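Putative ABC type-2 transporter (Thermotoga maritima MSB8, PDB 3CNI) probably takes part in transport across the cell membrane as an ABC-2 family integral membrane protein, of which this chain is one calcium-binding domain. Local coordinates at residues 32-37 with 102-107; 56-61 with 96-101; 68-73 with 120-125; 133-138 with 146-151. All blocks are in the same frame, centred on the assembly; numbering follows the deposited sequence.

Contact 1: residues 32-37 with 102-107; sequences GNMVDI and IESLKV
The selenium of Met34, present as selenomethionine, rests against the side chain of Ser104, with SE 3.5 Å from Ser104 OG and 4.0 Å from Ser104 CB. Met34 reaches the helix as a straight arm that bends only at its end. CG stands beside the backbone N, the chain from CA to SE is fully extended (chi2 179°), and the turn about CG-SE (chi3 -66°) swings the terminal methyl aside to Leu105. There the contact is looser: Met34 CE lies 4.4 Å from Leu105 CB and equally far from the backbone N of Leu105. Ser104 offers its hydroxyl on this side because OG is swung opposite the backbone N (chi1 165°). The same OG also has a weak hydrogen bond with Gln108 NE2 in the residues just after, and Gln108 packs on Met34 as well. Leu105 also packs on Ala30 and Leu31 of helix 22-32 and Leu127 of strand 127-135. Met34 thus joins to helix 89-107 the loop that connects helix 22-32 to edge strand 36-41, the second connection of a beta-alpha-beta crossover in an alpha/beta fold.

Contact 2: residues 56-61 with 96-101; sequences APAIIV and GTISSL. With CA (calcium ion), chain B.
Ile98 of helix 89-107 packs on Pro57, Ala58 and Ile60 in a helix-on-sheet contact of an alpha/beta fold, where strand 58-62 is an inner strand of the mixed sheet. The tight part centres on one methyl group. Ile98 CD1 sits 3.9 Å from Pro57 CG and 4.1 Å from Ala58 CB, so it touches both the ring that leads into the strand and the first side chain of the strand itself. The isoleucine divides its two branches between neighbours: CG1 stands beside the backbone N (chi1 -72°) and carries CD1 to Pro57 and Ala58, while CG2 turns the other way and meets Ile60 CD1 at 4.3 Å. Val13 and Trp82 on the flanking strands close in on Ile98, whereas Ile59 and Val61 face helix 44-54 across the sheet.

The looser part lies beyond Ile98, where the helix holds a calcium ion with bound waters. Ser99 makes no contact with strand 58-62; its side chain joins the ion, which also carries four water molecules and Glu146. Thr97, Ser99 and Ser100 also meet the second subunit, and Ser100 OG is hydrogen-bonded to Ser100 OG of that subunit. Ser99 OG, hydrogen-bonded to Thr95 O one helical turn earlier, binds the calcium ion at 2.6 Å.

Contact 3: residues 68-73 with 120-125; sequences QSLESG and AQLLFD
Leu122 sets its CD1 methyl over Gly73, at the end of helix 66-72, and beside Leu70. That one methyl does nearly all the touching: Leu122 CD1 is 3.6 Å from Gly73 CA, lies as close to Gly73 C, and also meets the backbone O of Leu70 at 3.7 Å and Leu70 CD2 at 4.0 Å. The two leucines meet at a slant rather than head-on. Leu122 has its CG beside the backbone N (chi1 -65°) and from there extends toward the helix, whereas the Leu70 side chain leaves its own backbone across this line, and only its CD2 branch comes up against the incoming methyl. Leu70 is held from elsewhere by Ala76 of strand 76-84, and Leu122 by Lys75 and Leu113.

Because glycine has no side chain, the Leu122 methyl lies directly against main chain at Gly73. Just before it the helix is secured on its far side by Ser72, whose OG donates to Gln68 O at 3.0 Å. The backbone N of Ser72 reaches the same oxygen from the opposite face of the carbonyl plane, so two donors grip it. At the other end of the loop, Asp125 OD2 has both a salt bridge to Lys75 NZ and a hydrogen bond from Asn150 ND2 of the second subunit. The positive phi of Gly73 (84°), the bond from Glu74 N to Ser69 O and the weak one from Gly73 N to Leu70 O make a Schellman motif with glycine at C-prime, which ends helix 66-72.

Contact 4: residues 133-138 with 146-151; sequences TYLRGS and EAIMNV. With CA (calcium ion), chain B.
Flat groups flank the contact of Leu135 with Ile148 and Met149 but do not enter it. Tyr134 leaves the strand on the side away from helix 145-152, and its ring is stacked with Tyr83 and makes a cation-pi contact with Lys52. The Glu146 carboxylate binds calcium through one oxygen: OE2 lies 2.5 Å from the ion, while OE1 accepts a hydrogen bond from water 2, itself a calcium ligand. A bend at chi2 (89°) turns the carboxylate to the metal, whose six ligands are Glu146, Ser99 and four waters. Between these groups the packing is aliphatic. Leu135 CD2 meets Ile148 CG2 at 4.0 Å and is pressed against Met149 CE at 3.5 Å, closer than usual for two methyls. Met149, a selenomethionine, is folded at both chi2 and chi3 to bring CE there. Earlier in the strand, Thr133 CB lies 4.2 Å from Ile148 CG1, with Thr133 OG1 hydrogen-bonded to His143 O. A type I' turn from Leu135 to Ser138 links strands 127-135 and 138-140 as a tight hairpin. Helix 145-152 runs at 44° to strand segment 133-135, beside Phe140 of the hairpin and Leu84 of strand 76-84, with Phe124 of the second subunit also against Met149.

Contacts 1 and 2 use successive turns of helix 89-107, and their centres lie 9 Å apart; Ile102 CD1 touches Ile60 CD1 at 4.0 Å, which links the two contacts directly. Contact 2 and contact 4, with centres 15 Å apart, do not touch directly but share the calcium ion and its four waters, Ser99 coming from one and Glu146 from the other. Contact 1 stays clear of this ion, the Ser104 side chain coming no nearer to it than 13.0 Å, at CB. Contact 3 is remote within the chain, its centre 31 Å from that of contact 4, yet Asp125 pairs with Asn150 of the second subunit, so the dimer brings these two regions together.

Contact 1: residues 32-37 with 102-107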
loop_
_atom_site.group_PDB
_atom_site.type_symbol
_atom_site.label_atom_id
_atom_site.label_comp_id
_atom_site.label_asym_id
_atom_site.label_seq_id
_atom_site.Cartn_x
_atom_site.Cartn_y
_atom_site.Cartn_z
ATOM N N GLY A 32 0.231 -0.467 -16.508
ATOM C CA GLY A 32 -0.622 0.041 -17.580
ATOM C C GLY A 32 -1.838 -0.816 -17.814
ATOM O O GLY A 32 -2.799 -0.374 -18.423
ATOM N N ASN A 33 -1.771 -2.055 -17.318
ATOM C CA ASN A 33 -2.852 -3.046 -17.450
ATOM C C ASN A 33 -3.801 -2.810 -16.329
ATOM O O ASN A 33 -4.867 -3.378 -16.303
ATOM C CB ASN A 33 -2.364 -4.502 -17.368
ATOM C CG ASN A 33 -1.720 -4.996 -18.695
ATOM O OD1 ASN A 33 -0.729 -5.725 -18.663
ATOM N ND2 ASN A 33 -2.276 -4.595 -19.847
HETATM N N MSE A 34 -3.401 -1.967 -15.388
HETATM C CA MSE A 34 -4.224 -1.738 -14.212
HETATM C C MSE A 34 -4.790 -0.332 -14.100
HETATM O O MSE A 34 -5.473 -0.031 -13.142
HETATM C CB MSE A 34 -3.418 -1.976 -12.955
HETATM C CG MSE A 34 -2.943 -3.404 -12.699
HETATM SE SE MSE A 34 -1.890 -3.452 -10.995
HETATM C CE MSE A 34 -0.244 -2.400 -11.301
ATOM N N VAL A 35 -4.453 0.518 -15.057
ATOM C CA VAL A 35 -4.874 1.910 -15.071
ATOM C C VAL A 35 -5.483 2.271 -16.412
ATOM O O VAL A 35 -5.540 1.455 -17.287
ATOM C CB VAL A 35 -3.710 2.880 -14.773
ATOM C CG1 VAL A 35 -3.109 2.586 -13.428
ATOM C CG2 VAL A 35 -2.601 2.874 -15.907
ATOM N N ASP A 36 -5.933 3.514 -16.544
ATOM C CA ASP A 36 -6.328 4.052 -17.841
ATOM C C ASP A 36 -5.254 4.978 -18.403
ATOM O O ASP A 36 -5.250 6.178 -18.130
ATOM C CB ASP A 36 -7.659 4.797 -17.729
ATOM C CG ASP A 36 -8.116 5.375 -19.054
ATOM O OD1 ASP A 36 -7.408 5.183 -20.064
ATOM O OD2 ASP A 36 -9.185 6.021 -19.085
ATOM N N ILE A 37 -4.345 4.412 -19.191
ATOM C CA ILE A 37 -3.196 5.156 -19.692
ATOM C C ILE A 37 -3.631 6.454 -20.365
ATOM O O ILE A 37 -4.369 6.437 -21.350
ATOM C CB ILE A 37 -2.374 4.322 -20.692
ATOM C CG1 ILE A 37 -1.917 3.014 -20.044
ATOM C CG2 ILE A 37 -1.182 5.118 -21.197
ATOM C CD1 ILE A 37 -1.101 2.130 -20.963
ATOM N N ILE A 102 0.474 0.242 -6.707
ATOM C CA ILE A 102 1.911 0.162 -6.543
ATOM C C ILE A 102 2.273 -1.132 -5.753
ATOM O O ILE A 102 3.293 -1.800 -6.007
ATOM C CB ILE A 102 2.471 1.429 -5.813
ATOM C CG1 ILE A 102 2.283 2.689 -6.676
ATOM C CG2 ILE A 102 3.912 1.237 -5.448
ATOM C CD1 ILE A 102 2.316 2.391 -8.127
ATOM N N GLU A 103 1.437 -1.474 -4.780
ATOM C CA GLU A 103 1.675 -2.718 -3.976
ATOM C C GLU A 103 1.591 -3.856 -4.920
ATOM O O GLU A 103 2.408 -4.779 -4.936
ATOM C CB GLU A 103 0.654 -2.890 -2.855
ATOM C CG GLU A 103 0.813 -1.916 -1.743
ATOM C CD GLU A 103 2.134 -2.070 -1.012
ATOM O OE1 GLU A 103 2.819 -3.108 -1.189
ATOM O OE2 GLU A 103 2.498 -1.149 -0.267
ATOM N N SER A 104 0.612 -3.780 -5.776
ATOM C CA SER A 104 0.360 -4.942 -6.665
ATOM C C SER A 104 1.495 -5.135 -7.683
ATOM O O SER A 104 1.834 -6.232 -8.102
ATOM C CB SER A 104 -1.026 -4.750 -7.324
ATOM O OG SER A 104 -1.119 -5.625 -8.401
ATOM N N LEU A 105 2.128 -4.047 -8.046
ATOM C CA LEU A 105 3.247 -4.061 -8.980
ATOM C C LEU A 105 4.453 -4.801 -8.387
ATOM O O LEU A 105 5.236 -5.476 -9.059
ATOM C CB LEU A 105 3.639 -2.625 -9.344
ATOM C CG LEU A 105 4.949 -2.490 -10.130
ATOM C CD1 LEU A 105 4.923 -3.249 -11.563
ATOM C CD2 LEU A 105 5.362 -1.022 -10.202
ATOM N N LYS A 106 4.567 -4.694 -7.073
ATOM C CA LYS A 106 5.689 -5.266 -6.395
ATOM C C LYS A 106 5.600 -6.767 -6.533
ATOM O O LYS A 106 6.620 -7.450 -6.732
ATOM C CB LYS A 106 5.634 -4.935 -4.927
ATOM C CG LYS A 106 5.806 -3.433 -4.591
ATOM C CD LYS A 106 5.729 -3.285 -3.090
ATOM C CE LYS A 106 5.805 -1.818 -2.695
ATOM N NZ LYS A 106 5.354 -1.714 -1.292
ATOM N N VAL A 107 4.368 -7.251 -6.329
ATOM C CA VAL A 107 4.019 -8.646 -6.533
ATOM C C VAL A 107 4.286 -9.099 -8.022
ATOM O O VAL A 107 4.812 -10.184 -8.303
ATOM C CB VAL A 107 2.502 -8.936 -6.110
ATOM C CG1 VAL A 107 2.106 -10.402 -6.483
ATOM C CG2 VAL A 107 2.281 -8.687 -4.632
#

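Contact 2: residues 56-61 with 96-101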
loop_
_atom_site.group_PDB
_atom_site.type_symbol
_atom_site.label_atom_id
_atom_site.label_comp_id
_atom_site.label_asym_id
_atom_site.label_seq_id
_atom_site.Cartn_x
_atom_site.Cartn_y
_atom_site.Cartn_z
ATOM N N ALA A 56 -6.259 14.126 -14.736
ATOM C CA ALA A 56 -5.834 12.878 -14.070
ATOM C C ALA A 56 -5.071 13.182 -12.797
ATOM O O ALA A 56 -4.515 14.267 -12.655
ATOM C CB ALA A 56 -4.993 12.052 -14.984
ATOM N N PRO A 57 -5.098 12.261 -11.825
ATOM C CA PRO A 57 -4.462 12.471 -10.522
ATOM C C PRO A 57 -2.930 12.225 -10.422
ATOM O O PRO A 57 -2.329 12.738 -9.513
ATOM C CB PRO A 57 -5.188 11.456 -9.582
ATOM C CG PRO A 57 -5.561 10.294 -10.564
ATOM C CD PRO A 57 -5.790 10.969 -11.921
ATOM N N ALA A 58 -2.299 11.442 -11.294
ATOM C CA ALA A 58 -0.898 11.078 -11.048
ATOM C C ALA A 58 -0.152 10.799 -12.300
ATOM O O ALA A 58 -0.719 10.297 -13.266
ATOM C CB ALA A 58 -0.838 9.830 -10.157
ATOM N N ILE A 59 1.152 11.096 -12.242
ATOM C CA ILE A 59 2.175 10.568 -13.161
ATOM C C ILE A 59 3.065 9.641 -12.360
ATOM O O ILE A 59 3.513 10.013 -11.321
ATOM C CB ILE A 59 3.102 11.688 -13.752
ATOM C CG1 ILE A 59 2.279 12.813 -14.380
ATOM C CG2 ILE A 59 4.098 11.093 -14.740
ATOM C CD1 ILE A 59 3.098 14.006 -14.836
ATOM N N ILE A 60 3.281 8.427 -12.859
ATOM C CA ILE A 60 4.262 7.468 -12.320
ATOM C C ILE A 60 5.527 7.482 -13.188
ATOM O O ILE A 60 5.451 7.379 -14.380
ATOM C CB ILE A 60 3.625 6.061 -12.219
ATOM C CG1 ILE A 60 2.502 6.103 -11.131
ATOM C CG2 ILE A 60 4.627 5.061 -11.845
ATOM C CD1 ILE A 60 1.545 4.879 -11.115
ATOM N N VAL A 61 6.666 7.788 -12.592
ATOM C CA VAL A 61 7.907 7.855 -13.347
ATOM C C VAL A 61 8.789 6.686 -12.992
ATOM O O VAL A 61 9.094 6.429 -11.801
ATOM C CB VAL A 61 8.692 9.218 -13.163
ATOM C CG1 VAL A 61 9.980 9.239 -14.053
ATOM C CG2 VAL A 61 7.765 10.426 -13.439
ATOM N N GLY A 96 -5.661 6.266 -2.499
ATOM C CA GLY A 96 -5.750 4.893 -2.018
ATOM C C GLY A 96 -5.681 3.862 -3.123
ATOM O O GLY A 96 -5.037 2.837 -2.994
ATOM N N THR A 97 -6.372 4.116 -4.214
ATOM C CA THR A 97 -6.393 3.157 -5.353
ATOM C C THR A 97 -5.060 3.003 -6.018
ATOM O O THR A 97 -4.661 1.915 -6.292
ATOM C CB THR A 97 -7.450 3.531 -6.438
ATOM O OG1 THR A 97 -8.702 3.649 -5.807
ATOM C CG2 THR A 97 -7.610 2.461 -7.424
ATOM N N ILE A 98 -4.375 4.097 -6.278
ATOM C CA ILE A 98 -3.039 4.065 -6.941
ATOM C C ILE A 98 -1.998 3.449 -5.992
ATOM O O ILE A 98 -1.108 2.686 -6.396
ATOM C CB ILE A 98 -2.663 5.478 -7.521
ATOM C CG1 ILE A 98 -3.549 5.721 -8.749
ATOM C CG2 ILE A 98 -1.225 5.639 -7.872
ATOM C CD1 ILE A 98 -3.802 7.193 -9.060
ATOM N N SER A 99 -2.156 3.707 -4.712
ATOM C CA SER A 99 -1.238 3.125 -3.747
ATOM C C SER A 99 -1.338 1.613 -3.757
ATOM O O SER A 99 -0.386 0.896 -3.654
ATOM C CB SER A 99 -1.568 3.562 -2.334
ATOM O OG SER A 99 -1.341 4.906 -2.228
ATOM N N SER A 100 -2.561 1.177 -3.762
ATOM C CA SER A 100 -2.925 -0.221 -3.898
ATOM C C SER A 100 -2.315 -0.828 -5.153
ATOM O O SER A 100 -1.839 -1.965 -5.179
ATOM C CB SER A 100 -4.430 -0.285 -3.957
ATOM O OG SER A 100 -4.838 -1.587 -4.014
ATOM N N LEU A 101 -2.291 -0.038 -6.212
ATOM C CA LEU A 101 -1.718 -0.512 -7.495
ATOM C C LEU A 101 -0.196 -0.645 -7.427
ATOM O O LEU A 101 0.365 -1.541 -8.006
ATOM C CB LEU A 101 -2.142 0.392 -8.682
ATOM C CG LEU A 101 -3.660 0.506 -8.906
ATOM C CD1 LEU A 101 -3.963 1.460 -10.055
ATOM C CD2 LEU A 101 -4.301 -0.849 -9.130
HETATM CA CA CA B . -0.410 6.061 -0.145
HETATM O O HOH W 1 1.271 4.692 -1.073
HETATM O O HOH W 2 0.170 8.206 -1.316
HETATM O O HOH W 3 -0.403 4.567 1.706
HETATM O O HOH W 4 -2.620 5.396 0.176
#

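Contact 3: residues 68-73 with 120-125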
loop_
_atom_site.group_PDB
_atom_site.type_symbol
_atom_site.label_atom_id
_atom_site.label_comp_id
_atom_site.label_asym_id
_atom_site.label_seq_id
_atom_site.Cartn_x
_atom_site.Cartn_y
_atom_site.Cartn_z
ATOM N N GLN A 68 18.846 -1.464 -13.556
ATOM C CA GLN A 68 20.151 -1.684 -12.986
ATOM C C GLN A 68 20.152 -1.817 -11.457
ATOM O O GLN A 68 20.885 -2.613 -10.875
ATOM C CB GLN A 68 21.048 -0.515 -13.372
ATOM C CG GLN A 68 22.499 -0.719 -13.048
ATOM C CD GLN A 68 23.324 0.477 -13.522
ATOM O OE1 GLN A 68 22.771 1.562 -13.753
ATOM N NE2 GLN A 68 24.621 0.294 -13.671
ATOM N N SER A 69 19.346 -1.010 -10.798
ATOM C CA SER A 69 19.231 -1.138 -9.369
ATOM C C SER A 69 18.820 -2.553 -9.068
ATOM O O SER A 69 19.501 -3.245 -8.356
ATOM C CB SER A 69 18.195 -0.188 -8.840
ATOM O OG SER A 69 18.667 1.104 -9.052
ATOM N N LEU A 70 17.711 -2.971 -9.644
ATOM C CA LEU A 70 17.135 -4.270 -9.355
ATOM C C LEU A 70 18.091 -5.419 -9.698
ATOM O O LEU A 70 18.114 -6.449 -9.016
ATOM C CB LEU A 70 15.783 -4.445 -10.059
ATOM C CG LEU A 70 14.656 -3.560 -9.556
ATOM C CD1 LEU A 70 13.342 -3.820 -10.329
ATOM C CD2 LEU A 70 14.422 -3.706 -8.024
ATOM N N GLU A 71 18.962 -5.195 -10.668
ATOM C CA GLU A 71 19.913 -6.235 -11.105
ATOM C C GLU A 71 21.088 -6.290 -10.144
ATOM O O GLU A 71 21.764 -7.316 -9.994
ATOM C CB GLU A 71 20.345 -6.041 -12.574
ATOM C CG GLU A 71 19.117 -6.105 -13.520
ATOM C CD GLU A 71 19.422 -6.267 -15.025
ATOM O OE1 GLU A 71 20.402 -6.929 -15.411
ATOM O OE2 GLU A 71 18.621 -5.732 -15.827
ATOM N N SER A 72 21.267 -5.179 -9.454
ATOM C CA SER A 72 22.318 -5.010 -8.448
ATOM C C SER A 72 21.888 -5.468 -7.060
ATOM O O SER A 72 22.702 -5.591 -6.166
ATOM C CB SER A 72 22.716 -3.530 -8.370
ATOM O OG SER A 72 23.507 -3.180 -9.501
ATOM N N GLY A 73 20.603 -5.717 -6.869
ATOM C CA GLY A 73 20.104 -6.108 -5.546
ATOM C C GLY A 73 19.838 -4.872 -4.706
ATOM O O GLY A 73 19.913 -4.875 -3.473
ATOM N N ALA A 120 17.236 -10.971 -3.090
ATOM C CA ALA A 120 16.272 -11.745 -2.307
ATOM C C ALA A 120 15.502 -10.914 -1.323
ATOM O O ALA A 120 14.339 -11.211 -0.997
ATOM C CB ALA A 120 16.971 -12.879 -1.594
ATOM N N GLN A 121 16.155 -9.847 -0.849
ATOM C CA GLN A 121 15.520 -8.784 0.010
ATOM C C GLN A 121 14.403 -8.115 -0.756
ATOM O O GLN A 121 13.274 -7.801 -0.242
ATOM C CB GLN A 121 16.555 -7.679 0.347
ATOM C CG GLN A 121 18.037 -8.042 -0.032
ATOM N N LEU A 122 14.802 -7.867 -2.007
ATOM C CA LEU A 122 13.955 -7.057 -2.876
ATOM C C LEU A 122 12.580 -7.690 -3.053
ATOM O O LEU A 122 11.665 -7.072 -3.409
ATOM C CB LEU A 122 14.623 -6.859 -4.240
ATOM C CG LEU A 122 15.928 -6.062 -4.246
ATOM C CD1 LEU A 122 16.548 -6.057 -5.634
ATOM C CD2 LEU A 122 15.695 -4.641 -3.753
ATOM N N LEU A 123 12.520 -8.963 -2.726
ATOM C CA LEU A 123 11.301 -9.701 -2.857
ATOM C C LEU A 123 10.212 -8.999 -2.112
ATOM O O LEU A 123 9.165 -8.755 -2.656
ATOM C CB LEU A 123 11.471 -11.106 -2.318
ATOM C CG LEU A 123 11.809 -12.180 -3.330
ATOM C CD1 LEU A 123 11.747 -13.548 -2.686
ATOM C CD2 LEU A 123 10.870 -12.088 -4.477
ATOM N N PHE A 124 10.476 -8.682 -0.860
ATOM C CA PHE A 124 9.506 -8.063 -0.003
ATOM C C PHE A 124 9.448 -6.565 -0.158
ATOM O O PHE A 124 8.423 -5.978 0.024
ATOM C CB PHE A 124 9.783 -8.410 1.437
ATOM C CG PHE A 124 9.611 -9.838 1.748
ATOM C CD1 PHE A 124 10.604 -10.739 1.491
ATOM C CD2 PHE A 124 8.466 -10.289 2.312
ATOM C CE1 PHE A 124 10.437 -12.066 1.780
ATOM C CE2 PHE A 124 8.304 -11.612 2.598
ATOM C CZ PHE A 124 9.295 -12.498 2.334
ATOM N N ASP A 125 10.534 -5.977 -0.589
ATOM C CA ASP A 125 10.626 -4.562 -0.624
ATOM C C ASP A 125 11.504 -4.104 -1.742
ATOM O O ASP A 125 12.613 -3.721 -1.546
ATOM C CB ASP A 125 11.141 -4.061 0.694
ATOM C CG ASP A 125 10.883 -2.608 0.900
ATOM O OD1 ASP A 125 9.990 -2.049 0.254
ATOM O OD2 ASP A 125 11.582 -2.026 1.723
#

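Contact 4: residues 133-138 with 146-151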
loop_
_atom_site.group_PDB
_atom_site.type_symbol
_atom_site.label_atom_id
_atom_site.label_comp_id
_atom_site.label_asym_id
_atom_site.label_seq_id
_atom_site.Cartn_x
_atom_site.Cartn_y
_atom_site.Cartn_z
ATOM N N THR A 133 3.648 16.159 -4.566
ATOM C CA THR A 133 2.261 16.606 -4.569
ATOM C C THR A 133 2.028 18.042 -4.971
ATOM O O THR A 133 2.505 19.006 -4.340
ATOM C CB THR A 133 1.633 16.416 -3.187
ATOM O OG1 THR A 133 1.807 15.052 -2.796
ATOM C CG2 THR A 133 0.138 16.747 -3.201
ATOM N N TYR A 134 1.242 18.143 -6.033
ATOM C CA TYR A 134 0.572 19.377 -6.432
ATOM C C TYR A 134 -0.762 19.490 -5.736
ATOM O O TYR A 134 -1.659 18.655 -5.880
ATOM C CB TYR A 134 0.319 19.444 -7.942
ATOM C CG TYR A 134 1.516 19.782 -8.777
ATOM C CD1 TYR A 134 1.939 21.087 -8.941
ATOM C CD2 TYR A 134 2.209 18.794 -9.417
ATOM C CE1 TYR A 134 3.034 21.388 -9.730
ATOM C CE2 TYR A 134 3.297 19.074 -10.199
ATOM C CZ TYR A 134 3.710 20.354 -10.356
ATOM O OH TYR A 134 4.808 20.578 -11.153
ATOM N N LEU A 135 -0.870 20.567 -4.994
ATOM C CA LEU A 135 -2.141 20.998 -4.431
ATOM C C LEU A 135 -2.400 22.412 -4.923
ATOM O O LEU A 135 -1.622 23.349 -4.676
ATOM C CB LEU A 135 -2.088 20.957 -2.905
ATOM C CG LEU A 135 -3.269 21.556 -2.137
ATOM C CD1 LEU A 135 -4.585 21.036 -2.663
ATOM C CD2 LEU A 135 -3.110 21.226 -0.655
ATOM N N ARG A 136 -3.486 22.515 -5.681
ATOM C CA ARG A 136 -3.956 23.768 -6.243
ATOM C C ARG A 136 -2.798 24.480 -6.936
ATOM O O ARG A 136 -2.677 25.700 -6.882
ATOM C CB ARG A 136 -4.581 24.655 -5.154
ATOM C CG ARG A 136 -5.798 24.036 -4.451
ATOM C CD ARG A 136 -6.318 24.942 -3.309
ATOM N N GLY A 137 -1.957 23.711 -7.607
ATOM C CA GLY A 137 -0.892 24.297 -8.412
ATOM C C GLY A 137 0.334 24.669 -7.585
ATOM O O GLY A 137 1.347 25.147 -8.118
ATOM N N SER A 138 0.251 24.464 -6.271
ATOM C CA SER A 138 1.478 24.512 -5.438
ATOM C C SER A 138 2.106 23.131 -5.427
ATOM O O SER A 138 1.421 22.158 -5.271
ATOM C CB SER A 138 1.187 25.004 -4.034
ATOM O OG SER A 138 0.782 26.356 -4.073
ATOM N N GLU A 146 -0.996 12.400 1.670
ATOM C CA GLU A 146 -1.284 12.167 3.096
ATOM C C GLU A 146 -0.550 13.198 3.933
ATOM O O GLU A 146 -1.101 13.818 4.863
ATOM C CB GLU A 146 -0.798 10.818 3.540
ATOM C CG GLU A 146 -1.524 9.573 2.935
ATOM C CD GLU A 146 -0.971 8.987 1.585
ATOM O OE1 GLU A 146 -0.389 9.662 0.670
ATOM O OE2 GLU A 146 -1.226 7.799 1.429
ATOM N N ALA A 147 0.740 13.323 3.642
ATOM C CA ALA A 147 1.638 14.245 4.405
ATOM C C ALA A 147 1.142 15.654 4.255
ATOM O O ALA A 147 1.033 16.380 5.205
ATOM C CB ALA A 147 3.099 14.157 3.924
ATOM N N ILE A 148 0.836 16.043 3.037
ATOM C CA ILE A 148 0.400 17.418 2.804
ATOM C C ILE A 148 -0.927 17.663 3.502
ATOM O O ILE A 148 -1.163 18.694 4.087
ATOM C CB ILE A 148 0.300 17.799 1.327
ATOM C CG1 ILE A 148 1.700 17.795 0.754
ATOM C CG2 ILE A 148 -0.253 19.227 1.216
ATOM C CD1 ILE A 148 2.612 18.807 1.454
HETATM N N MSE A 149 -1.774 16.659 3.458
HETATM C CA MSE A 149 -3.093 16.808 4.055
HETATM C C MSE A 149 -2.985 16.786 5.558
HETATM O O MSE A 149 -3.702 17.477 6.195
HETATM C CB MSE A 149 -4.035 15.693 3.557
HETATM C CG MSE A 149 -4.350 15.779 2.056
HETATM SE SE MSE A 149 -5.484 17.389 1.729
HETATM C CE MSE A 149 -4.411 18.101 0.231
ATOM N N ASN A 150 -2.077 16.000 6.116
ATOM C CA ASN A 150 -1.927 15.913 7.606
ATOM C C ASN A 150 -1.343 17.187 8.195
ATOM O O ASN A 150 -1.604 17.528 9.373
ATOM C CB ASN A 150 -1.105 14.689 8.088
ATOM C CG ASN A 150 -1.786 13.373 7.784
ATOM O OD1 ASN A 150 -3.029 13.272 7.769
ATOM N ND2 ASN A 150 -0.968 12.328 7.495
ATOM N N VAL A 151 -0.556 17.886 7.373
ATOM C CA VAL A 151 0.048 19.172 7.772
ATOM C C VAL A 151 -1.043 20.190 7.945
ATOM O O VAL A 151 -1.175 20.754 9.032
ATOM C CB VAL A 151 1.056 19.741 6.735
ATOM C CG1 VAL A 151 1.353 21.219 6.971
ATOM C CG2 VAL A 151 2.334 19.035 6.818
HETATM CA CA CA B . -0.410 6.061 -0.145
HETATM O O HOH W 2 0.170 8.206 -1.316
HETATM O O HOH W 1 1.271 4.692 -1.073
HETATM O O HOH W 3 -0.403 4.567 1.706
HETATM O O HOH W 4 -2.620 5.396 0.176
#